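PDB 6K10: aldehyde dehydrogenase from Staphylococcus aureus, which oxidises 4,4'-diaponeurosporen-4-al to 4,4'-diaponeurosporenoic acid with NAD(+), a step in the biosynthesis of the carotenoid pigment staphyloxanthin. Local coordinates for the interface of chains A and B. Sequence-based numbering; all coordinates share one arbitrary frame. Chains: chain A/B, Aldehyde dehydrogenase.

Contacts 1 and 4 adjoin, sharing A:Leu211, B:Met419 and helix 197-209 with its following loop; their C-alpha centres are about 8 Å apart. Between C-alpha centres, contact 3, where strand 432-439 meets residues 391-394, lies about 19 Å from contact 4, and contact 2, the clamp of C-terminal helix 457-465, about 42 Å from contact 1. Contacts 1 to 3 have twins with the chains exchanged; contact 4 straddles the two-fold axis and contains both halves. This fits the dimeric unit common in the family, though the structure alone does not show the solution oligomer. The centre of contact 1 is about 7 Å from predicted active-site B:Glu217.

Contact 1: the interface of chains A and B. Residues chain A 209, 211; chain B 200-201, 205, 216, 218, 416, 419.
In this aldehyde dehydrogenase pair the loop after helix 197-209 of chain A inserts one leucine against the active-site side of chain B. The tight part belongs to A:Leu211, which buries 74 Å² on a backbone of positive phi (55°). Its CG lies anti to the carbonyl carbon (chi1 -66°), and the branched end is sent between the start of helix 197-209 of B and the segment around B:Met218. The CD2 methyl rests 3.7 Å from CG of B:Lys201, whose side chain is incomplete in the model. The other methyl, CD1, meets B:Met218 tip to tip, 4.0 Å from its CE; a bend at chi3 (-59°) turns that thioether methyl toward the leucine. From another side B:Met419 brings its CE to 3.6 Å from the backbone O of A:Leu211. B:Ala416 and B:Leu216 form a looser outer rim around the leucine methyls, with CD1 of B:Leu216 4.4 Å from CD2 of A:Leu211.

Toward the end of A helix 197-209 the packing slackens. There the backbone N of A:Glu209 stays 4.2 Å from CG of B:Gln205. No nitrogen or oxygen of one chain comes within bonding reach of the other, so the patch holds by apolar packing.

Contact 2: the interface of chains A and B. Residues chain A 45, 48, 52, 67, 75; chain B 457, 461, 465.
Here the C-terminal helix 457-465 of one aldehyde dehydrogenase subunit docks on the helical N-terminal part of the other, laying three side chains on successive turns across helices 48-59 and 63-89. B:Lys465 hides the most surface, 55 Å². Its chain bends at chi3 (75°) and crosses A:Tyr67 at about a right angle, so that the methylene CD lies 3.4 Å from the phenol OH. The ammonium NZ of B:Lys465 continues to within 5.2 Å of A:Lys45 NZ; A:Glu48 OE1, 4.5 Å from the same NZ, may offset this repulsion between like charges.

B:Lys461, one turn earlier, is stretched out with CG anti to the backbone N (chi1 175°). It crosses one face of the A:Tyr67 ring obliquely, toward the rim, with its CG 3.6 Å from CZ, and meets A:Glu48 tip to tip. The resulting salt bridge, also a hydrogen bond, spans 2.7 Å from NZ of B:Lys461 to OE2 of A:Glu48 and uses the syn lone pair of that oxygen.

The A:Tyr67 OH donates to OE1 of A:Glu48 at 2.7 Å, arriving from above the carboxylate plane, and so helps to fix the acid that B:Lys461 grips. B:Phe457 points its CE1/CZ edge at the face of A:Tyr67 that B:Lys461 also covers, the planes at 83°, with CE1 3.8 Å from A:Tyr67 CD1. A:Leu52 flanks the phenylalanine more loosely.

Contact 3: the interface of chains A and B. Residues chain A 387, 390-394, 412-414; chain B 110, 433-436.
Strand 432-439 of one aldehyde dehydrogenase subunit runs beside the start of strand 394-397 of the other, with a parallel bridge pairing B:Ser436 and A:Gly394. B:His433 buries most, 61 Å². Its CG is anti to the backbone N (chi1 170°), and the imidazole is sandwiched: CB of A:Val414 sits over the centre of one face, 3.8 Å from the centroid, while N of B:Lys435 lies above the rim of the other. A bond from ND1, donated in the ring plane to the anti lone pair of B:Glu110 OE2 3.2 Å away, helps to fix the ring's rotation.

B:Lys435 buries 57 Å². Extended to CD and then bent at chi3 (75°), it crosses the A:Phe392 ring with CD centred over the face, 3.6 Å from the centroid. Its ammonium NZ caps the end of helix 380-389, donating on a lone pair to O of A:Ile387 at 2.7 Å and, in the carbonyl plane, to O of A:Leu390 at 2.9 Å. Within chain B the same NZ forms a salt bridge and hydrogen bond to OE1 of B:Glu110 at 2.6 Å, which probably offsets its charge.

The other oxygen, OE2, also accepts from the A:Ser391 hydroxyl OG at 2.7 Å, from above the carboxylate plane. Water 1 joins A:Gly393 O to B:Ser436 N.

Contact 4: the interface of chains A and B. Residues chain A 204, 207-208, 211-214, 419; chain B 204, 207-208, 211-214, 419.
Around the two-fold axis of this aldehyde dehydrogenase pair, helix 197-209 of each chain meets its own copy, so most contacts appear twice, while those on the axis pair a residue with its own copy. The polar component rests on A:Tyr204 and B:Tyr204. The A:Tyr204 OH donates to the backbone O of B:Val212 at 2.7 Å, and B:Tyr204 does the same for A:Val212. That carbonyl oxygen lies at the edge of the phenol, in the plane of the ring, but the hydroxyl stands above the carbonyl plane, 34° out of it. With CG anti to the backbone N, each tyrosine reaches across to the loop after the partner helix. On the axis OG of A:Ser208 and OG of B:Ser208 form a weak hydrogen bond at 3.3 Å, with the donor not decided.

Packing between the helices is close. CE2 of A:Tyr204 approaches CA of B:Ser208 at 3.3 Å, and the two tyrosine rings cross obliquely, A:Tyr204 CE1 lying 3.9 Å from B:Tyr204 CE1.

A thioether-proline contact flanks each side. A:Met419, its CG in the crowded position between backbone N and carbonyl carbon (chi1 59°), bends at chi3 (73°) to lay CE 3.8 Å from CA of B:Pro213. The two side chains cross obliquely, with SD of A:Met419 4.0 Å from CA of B:Pro213.

Contact 1: the interface of chains A and B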
# COMPACT_ATOMS: atom_id res chain seq x y z
N GLU A 209 -5.14 -12.69 -9.02
CA GLU A 209 -5.13 -14.14 -9.10
C GLU A 209 -3.92 -14.75 -8.41
O GLU A 209 -4.00 -15.84 -7.84
CB GLU A 209 -5.16 -14.55 -10.58
CG GLU A 209 -5.10 -16.03 -10.85
CD GLU A 209 -5.50 -16.35 -12.28
OE1 GLU A 209 -5.54 -15.40 -13.10
OE2 GLU A 209 -5.77 -17.53 -12.58
N LEU A 211 -2.11 -13.17 -5.92
CA LEU A 211 -1.87 -12.47 -4.66
C LEU A 211 -0.68 -11.51 -4.77
O LEU A 211 0.12 -11.37 -3.85
CB LEU A 211 -1.66 -13.45 -3.50
CG LEU A 211 -2.85 -14.31 -3.09
CD1 LEU A 211 -2.46 -15.29 -1.99
CD2 LEU A 211 -4.02 -13.44 -2.66
N GLY B 200 -8.88 -15.00 1.24
CA GLY B 200 -8.16 -13.80 0.84
C GLY B 200 -8.03 -13.68 -0.67
O GLY B 200 -8.12 -12.57 -1.22
N LYS B 201 -7.82 -14.80 -1.36
CA LYS B 201 -7.78 -14.78 -2.82
C LYS B 201 -9.13 -14.35 -3.40
O LYS B 201 -9.18 -13.60 -4.38
CB LYS B 201 -7.39 -16.16 -3.35
CG LYS B 201 -5.95 -16.57 -3.04
N GLN B 205 -9.62 -10.90 -5.58
CA GLN B 205 -10.09 -10.92 -6.96
C GLN B 205 -11.36 -10.10 -7.12
O GLN B 205 -11.53 -9.40 -8.12
CB GLN B 205 -10.31 -12.36 -7.41
CG GLN B 205 -9.03 -13.17 -7.54
CD GLN B 205 -9.30 -14.65 -7.77
OE1 GLN B 205 -8.97 -15.49 -6.93
NE2 GLN B 205 -9.90 -14.98 -8.91
N LEU B 216 -4.50 -7.25 3.08
CA LEU B 216 -4.75 -8.67 3.31
C LEU B 216 -3.78 -9.19 4.35
O LEU B 216 -2.56 -9.12 4.16
CB LEU B 216 -4.63 -9.47 2.01
CG LEU B 216 -5.40 -8.98 0.78
CD1 LEU B 216 -5.01 -9.81 -0.43
CD2 LEU B 216 -6.91 -9.02 1.00
N MET B 218 -2.95 -12.65 5.84
CA MET B 218 -3.27 -14.05 5.61
C MET B 218 -2.37 -14.98 6.41
O MET B 218 -2.10 -14.72 7.59
CB MET B 218 -3.24 -14.34 4.11
CG MET B 218 -4.36 -13.58 3.37
SD MET B 218 -4.38 -13.60 1.57
CE MET B 218 -2.79 -12.89 1.16
N ALA B 416 2.66 -14.58 0.00
CA ALA B 416 1.46 -15.35 0.30
C ALA B 416 0.87 -15.02 1.67
O ALA B 416 -0.34 -15.22 1.86
CB ALA B 416 1.77 -16.85 0.22
N MET B 419 -0.48 -8.56 2.25
CA MET B 419 -0.01 -7.27 1.78
C MET B 419 -0.68 -6.19 2.61
O MET B 419 -1.85 -6.31 2.98
CB MET B 419 -0.32 -7.06 0.29
CG MET B 419 -1.79 -7.15 -0.06
SD MET B 419 -2.12 -6.98 -1.82
CE MET B 419 -1.53 -8.56 -2.43

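Contact 2: the interface of chains A and B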
# COMPACT_ATOMS: atom_id res chain seq x y z
N LYS A 45 23.55 9.21 -19.41
CA LYS A 45 24.36 10.29 -19.97
C LYS A 45 24.97 9.88 -21.30
O LYS A 45 25.00 10.68 -22.25
CB LYS A 45 25.45 10.68 -18.98
CG LYS A 45 24.93 11.39 -17.74
CD LYS A 45 26.00 11.46 -16.67
CE LYS A 45 25.40 11.72 -15.30
NZ LYS A 45 26.39 12.31 -14.36
N GLU A 48 22.25 10.18 -23.85
CA GLU A 48 21.41 11.38 -23.76
C GLU A 48 20.95 11.86 -25.13
O GLU A 48 19.78 12.19 -25.32
CB GLU A 48 22.17 12.49 -23.03
CG GLU A 48 21.37 13.78 -22.90
CD GLU A 48 22.19 14.92 -22.34
OE1 GLU A 48 22.60 14.84 -21.16
OE2 GLU A 48 22.44 15.90 -23.08
N LEU A 52 17.02 12.01 -26.45
CA LEU A 52 16.40 13.24 -26.94
C LEU A 52 15.89 13.06 -28.37
O LEU A 52 14.80 13.54 -28.70
CB LEU A 52 17.40 14.40 -26.87
CG LEU A 52 17.81 14.91 -25.49
CD1 LEU A 52 18.93 15.92 -25.61
CD2 LEU A 52 16.61 15.52 -24.77
N TYR A 67 14.21 17.42 -21.32
CA TYR A 67 15.17 17.37 -20.22
C TYR A 67 14.49 17.61 -18.88
O TYR A 67 14.81 16.96 -17.88
CB TYR A 67 16.29 18.38 -20.44
CG TYR A 67 17.64 17.80 -20.10
CD1 TYR A 67 18.36 17.07 -21.03
CD2 TYR A 67 18.18 17.94 -18.82
CE1 TYR A 67 19.58 16.52 -20.72
CE2 TYR A 67 19.40 17.39 -18.50
CZ TYR A 67 20.10 16.68 -19.45
OH TYR A 67 21.32 16.13 -19.14
N LEU A 75 18.03 11.81 -13.90
CA LEU A 75 19.40 11.93 -13.42
C LEU A 75 19.43 12.49 -12.00
O LEU A 75 20.17 11.99 -11.14
CB LEU A 75 20.21 12.81 -14.36
CG LEU A 75 20.53 12.22 -15.74
CD1 LEU A 75 21.26 13.24 -16.59
CD2 LEU A 75 21.35 10.95 -15.60
N PHE B 457 17.95 25.90 -22.70
CA PHE B 457 18.37 24.51 -22.54
C PHE B 457 19.63 24.40 -21.69
O PHE B 457 19.72 23.53 -20.81
CB PHE B 457 18.60 23.84 -23.89
CG PHE B 457 19.01 22.40 -23.78
CD1 PHE B 457 18.07 21.42 -23.52
CD2 PHE B 457 20.34 22.03 -23.90
CE1 PHE B 457 18.44 20.09 -23.40
CE2 PHE B 457 20.72 20.70 -23.79
CZ PHE B 457 19.77 19.74 -23.53
N LYS B 461 19.60 22.16 -18.24
CA LYS B 461 20.48 21.00 -18.16
C LYS B 461 21.49 21.15 -17.04
O LYS B 461 21.73 20.21 -16.27
CB LYS B 461 21.19 20.78 -19.50
CG LYS B 461 22.22 19.65 -19.44
CD LYS B 461 22.67 19.21 -20.82
CE LYS B 461 23.71 18.11 -20.71
NZ LYS B 461 24.19 17.64 -22.04
N LYS B 465 22.23 18.69 -13.63
CA LYS B 465 23.53 18.03 -13.59
C LYS B 465 24.51 18.68 -12.62
O LYS B 465 25.65 18.21 -12.52
CB LYS B 465 24.14 17.98 -14.99
CG LYS B 465 23.29 17.19 -15.98
CD LYS B 465 24.02 16.93 -17.27
CE LYS B 465 25.06 15.83 -17.10
NZ LYS B 465 25.93 15.72 -18.29

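Contact 3: the interface of chains A and B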
# COMPACT_ATOMS: atom_id res chain seq x y z
N ILE A 387 -9.92 21.54 -0.57
CA ILE A 387 -8.98 20.52 -0.10
C ILE A 387 -9.67 19.57 0.87
O ILE A 387 -9.39 18.36 0.88
CB ILE A 387 -7.75 21.19 0.55
CG1 ILE A 387 -7.03 22.09 -0.46
CG2 ILE A 387 -6.81 20.13 1.12
CD1 ILE A 387 -5.96 22.97 0.15
N LEU A 390 -13.19 17.66 -1.33
CA LEU A 390 -12.99 16.88 -2.55
C LEU A 390 -11.74 16.02 -2.41
O LEU A 390 -10.67 16.53 -2.06
CB LEU A 390 -12.86 17.79 -3.77
CG LEU A 390 -14.13 18.55 -4.16
CD1 LEU A 390 -13.82 19.56 -5.26
CD2 LEU A 390 -15.21 17.58 -4.60
N SER A 391 -11.88 14.73 -2.69
CA SER A 391 -10.77 13.80 -2.66
C SER A 391 -10.22 13.61 -4.07
O SER A 391 -10.97 13.46 -5.04
CB SER A 391 -11.17 12.44 -2.09
OG SER A 391 -10.08 11.54 -2.13
N PHE A 392 -8.89 13.63 -4.18
CA PHE A 392 -8.20 13.47 -5.44
C PHE A 392 -6.78 13.04 -5.12
O PHE A 392 -6.35 13.08 -3.97
CB PHE A 392 -8.23 14.76 -6.27
CG PHE A 392 -7.85 15.99 -5.49
CD1 PHE A 392 -8.80 16.70 -4.78
CD2 PHE A 392 -6.53 16.43 -5.47
CE1 PHE A 392 -8.45 17.83 -4.06
CE2 PHE A 392 -6.18 17.56 -4.76
CZ PHE A 392 -7.14 18.26 -4.05
N GLY A 393 -6.06 12.61 -6.15
CA GLY A 393 -4.72 12.10 -5.95
C GLY A 393 -3.79 13.12 -5.30
O GLY A 393 -3.27 12.89 -4.21
N GLY A 394 -3.60 14.24 -5.97
CA GLY A 394 -2.82 15.36 -5.46
C GLY A 394 -3.11 16.56 -6.33
O GLY A 394 -3.74 16.44 -7.38
N GLY A 412 0.50 10.03 -6.59
CA GLY A 412 -0.36 8.89 -6.84
C GLY A 412 -1.81 9.31 -6.80
O GLY A 412 -2.14 10.43 -6.43
N GLY A 413 -2.67 8.38 -7.21
CA GLY A 413 -4.09 8.62 -7.28
C GLY A 413 -4.86 8.02 -6.12
O GLY A 413 -4.30 7.55 -5.13
N VAL A 414 -6.18 8.06 -6.25
CA VAL A 414 -7.09 7.50 -5.26
C VAL A 414 -8.37 7.12 -5.99
O VAL A 414 -8.79 7.81 -6.93
CB VAL A 414 -7.34 8.49 -4.10
CG1 VAL A 414 -8.00 9.77 -4.61
CG2 VAL A 414 -8.18 7.84 -3.01
N GLU B 110 -6.53 12.32 4.40
CA GLU B 110 -7.97 12.28 4.20
C GLU B 110 -8.44 10.84 4.09
O GLU B 110 -7.67 9.95 3.72
CB GLU B 110 -8.38 13.06 2.94
CG GLU B 110 -7.94 12.44 1.62
CD GLU B 110 -8.38 13.26 0.42
OE1 GLU B 110 -8.91 14.37 0.63
OE2 GLU B 110 -8.20 12.80 -0.72
N HIS B 433 -5.76 8.20 2.67
CA HIS B 433 -5.07 8.61 1.46
C HIS B 433 -4.27 9.87 1.76
O HIS B 433 -4.83 10.86 2.25
CB HIS B 433 -6.02 8.89 0.30
CG HIS B 433 -5.35 9.54 -0.86
ND1 HIS B 433 -5.78 10.74 -1.40
CD2 HIS B 433 -4.25 9.19 -1.57
CE1 HIS B 433 -4.99 11.08 -2.40
NE2 HIS B 433 -4.05 10.16 -2.52
N GLU B 434 -2.97 9.83 1.47
CA GLU B 434 -2.12 11.00 1.65
C GLU B 434 -2.14 11.81 0.36
O GLU B 434 -1.74 11.32 -0.70
CB GLU B 434 -0.70 10.57 2.02
CG GLU B 434 -0.62 10.05 3.45
CD GLU B 434 0.80 9.90 3.94
OE1 GLU B 434 1.71 9.77 3.10
OE2 GLU B 434 1.00 9.90 5.18
N LYS B 435 -2.64 13.04 0.45
CA LYS B 435 -2.92 13.88 -0.71
C LYS B 435 -1.92 15.04 -0.73
O LYS B 435 -2.05 15.99 0.04
CB LYS B 435 -4.36 14.37 -0.67
CG LYS B 435 -4.79 15.16 -1.90
CD LYS B 435 -6.30 15.39 -1.88
CE LYS B 435 -6.69 16.46 -0.88
NZ LYS B 435 -8.17 16.52 -0.68
N SER B 436 -0.94 14.95 -1.62
CA SER B 436 0.02 16.02 -1.78
C SER B 436 -0.63 17.22 -2.46
O SER B 436 -1.42 17.06 -3.39
CB SER B 436 1.21 15.56 -2.62
OG SER B 436 1.91 14.51 -1.99
O HOH W 1 -0.64 12.83 -3.72

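Contact 4: the interface of chains A and B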
# COMPACT_ATOMS: atom_id res chain seq x y z
N TYR A 204 -4.61 -5.43 -12.76
CA TYR A 204 -4.92 -5.62 -11.35
C TYR A 204 -5.80 -6.84 -11.10
O TYR A 204 -5.75 -7.41 -10.01
CB TYR A 204 -5.56 -4.33 -10.82
CG TYR A 204 -5.85 -4.30 -9.34
CD1 TYR A 204 -4.84 -4.50 -8.42
CD2 TYR A 204 -7.10 -3.93 -8.87
CE1 TYR A 204 -5.09 -4.44 -7.06
CE2 TYR A 204 -7.36 -3.85 -7.52
CZ TYR A 204 -6.35 -4.11 -6.62
OH TYR A 204 -6.61 -4.02 -5.27
N ALA A 207 -3.03 -9.68 -11.49
CA ALA A 207 -2.21 -9.74 -10.29
C ALA A 207 -2.98 -10.34 -9.12
O ALA A 207 -2.40 -11.05 -8.29
CB ALA A 207 -1.70 -8.34 -9.94
N SER A 208 -4.28 -10.06 -9.04
CA SER A 208 -5.06 -10.53 -7.90
C SER A 208 -5.11 -12.05 -7.85
O SER A 208 -5.11 -12.65 -6.77
CB SER A 208 -6.48 -9.95 -7.95
OG SER A 208 -7.26 -10.59 -8.94
N LEU A 211 -2.11 -13.17 -5.92
CA LEU A 211 -1.87 -12.47 -4.66
C LEU A 211 -0.68 -11.51 -4.77
O LEU A 211 0.12 -11.37 -3.85
CB LEU A 211 -1.66 -13.45 -3.50
CG LEU A 211 -2.85 -14.31 -3.09
CD1 LEU A 211 -2.46 -15.29 -1.99
CD2 LEU A 211 -4.02 -13.44 -2.66
N VAL A 212 -0.58 -10.84 -5.92
CA VAL A 212 0.57 -9.96 -6.20
C VAL A 212 0.16 -8.53 -5.82
O VAL A 212 -0.86 -8.05 -6.30
CB VAL A 212 0.97 -10.03 -7.68
CG1 VAL A 212 2.01 -8.97 -7.99
CG2 VAL A 212 1.50 -11.42 -8.01
N PRO A 213 0.95 -7.86 -4.97
CA PRO A 213 0.64 -6.45 -4.67
C PRO A 213 1.00 -5.56 -5.84
O PRO A 213 1.90 -5.86 -6.63
CB PRO A 213 1.52 -6.17 -3.45
CG PRO A 213 2.70 -7.07 -3.64
CD PRO A 213 2.15 -8.33 -4.27
N VAL A 214 0.28 -4.44 -5.95
CA VAL A 214 0.44 -3.55 -7.09
C VAL A 214 0.47 -2.09 -6.65
O VAL A 214 -0.01 -1.73 -5.57
CB VAL A 214 -0.68 -3.71 -8.14
CG1 VAL A 214 -0.87 -5.16 -8.54
CG2 VAL A 214 -1.97 -3.10 -7.61
N MET A 419 -3.94 3.60 -7.08
CA MET A 419 -3.60 3.22 -5.72
C MET A 419 -2.08 3.09 -5.63
O MET A 419 -1.44 2.62 -6.57
CB MET A 419 -4.28 1.91 -5.30
CG MET A 419 -3.94 0.73 -6.19
SD MET A 419 -4.81 -0.78 -5.73
CE MET A 419 -6.46 -0.40 -6.29
N TYR B 204 -9.67 -10.58 -2.82
CA TYR B 204 -8.77 -9.73 -3.59
C TYR B 204 -9.04 -9.80 -5.09
O TYR B 204 -8.74 -8.83 -5.80
CB TYR B 204 -7.34 -10.12 -3.24
CG TYR B 204 -6.26 -9.27 -3.86
CD1 TYR B 204 -6.23 -7.90 -3.66
CD2 TYR B 204 -5.20 -9.85 -4.54
CE1 TYR B 204 -5.22 -7.12 -4.19
CE2 TYR B 204 -4.18 -9.08 -5.06
CZ TYR B 204 -4.19 -7.72 -4.89
OH TYR B 204 -3.18 -6.95 -5.41
N ALA B 207 -12.30 -7.51 -5.23
CA ALA B 207 -11.92 -6.10 -5.12
C ALA B 207 -11.25 -5.61 -6.40
O ALA B 207 -11.43 -4.45 -6.80
CB ALA B 207 -11.00 -5.90 -3.92
N SER B 208 -10.47 -6.47 -7.05
CA SER B 208 -9.73 -6.05 -8.23
C SER B 208 -10.67 -5.63 -9.35
O SER B 208 -10.37 -4.70 -10.11
CB SER B 208 -8.79 -7.16 -8.70
OG SER B 208 -9.50 -8.20 -9.35
N LEU B 211 -11.43 -2.01 -8.85
CA LEU B 211 -10.28 -1.14 -8.59
C LEU B 211 -10.22 -0.71 -7.12
O LEU B 211 -9.88 0.43 -6.80
CB LEU B 211 -10.27 0.08 -9.51
CG LEU B 211 -10.07 -0.17 -11.00
CD1 LEU B 211 -10.17 1.13 -11.79
CD2 LEU B 211 -8.74 -0.86 -11.26
N VAL B 212 -10.56 -1.64 -6.23
CA VAL B 212 -10.65 -1.34 -4.79
C VAL B 212 -9.30 -1.71 -4.15
O VAL B 212 -8.86 -2.85 -4.31
CB VAL B 212 -11.79 -2.10 -4.13
CG1 VAL B 212 -11.74 -1.93 -2.62
CG2 VAL B 212 -13.13 -1.61 -4.67
N PRO B 213 -8.66 -0.78 -3.44
CA PRO B 213 -7.42 -1.15 -2.73
C PRO B 213 -7.73 -1.98 -1.50
O PRO B 213 -8.80 -1.88 -0.90
CB PRO B 213 -6.83 0.21 -2.34
CG PRO B 213 -8.03 1.09 -2.18
CD PRO B 213 -9.03 0.62 -3.23
N VAL B 214 -6.77 -2.84 -1.13
CA VAL B 214 -6.98 -3.78 -0.04
C VAL B 214 -5.77 -3.85 0.87
O VAL B 214 -4.65 -3.49 0.50
CB VAL B 214 -7.28 -5.21 -0.54
CG1 VAL B 214 -8.40 -5.23 -1.57
CG2 VAL B 214 -6.01 -5.84 -1.08
N MET B 419 -0.48 -8.56 2.25
CA MET B 419 -0.01 -7.27 1.78
C MET B 419 -0.68 -6.19 2.61
O MET B 419 -1.85 -6.31 2.98
CB MET B 419 -0.32 -7.06 0.29
CG MET B 419 -1.79 -7.15 -0.06
SD MET B 419 -2.12 -6.98 -1.82
CE MET B 419 -1.53 -8.56 -2.43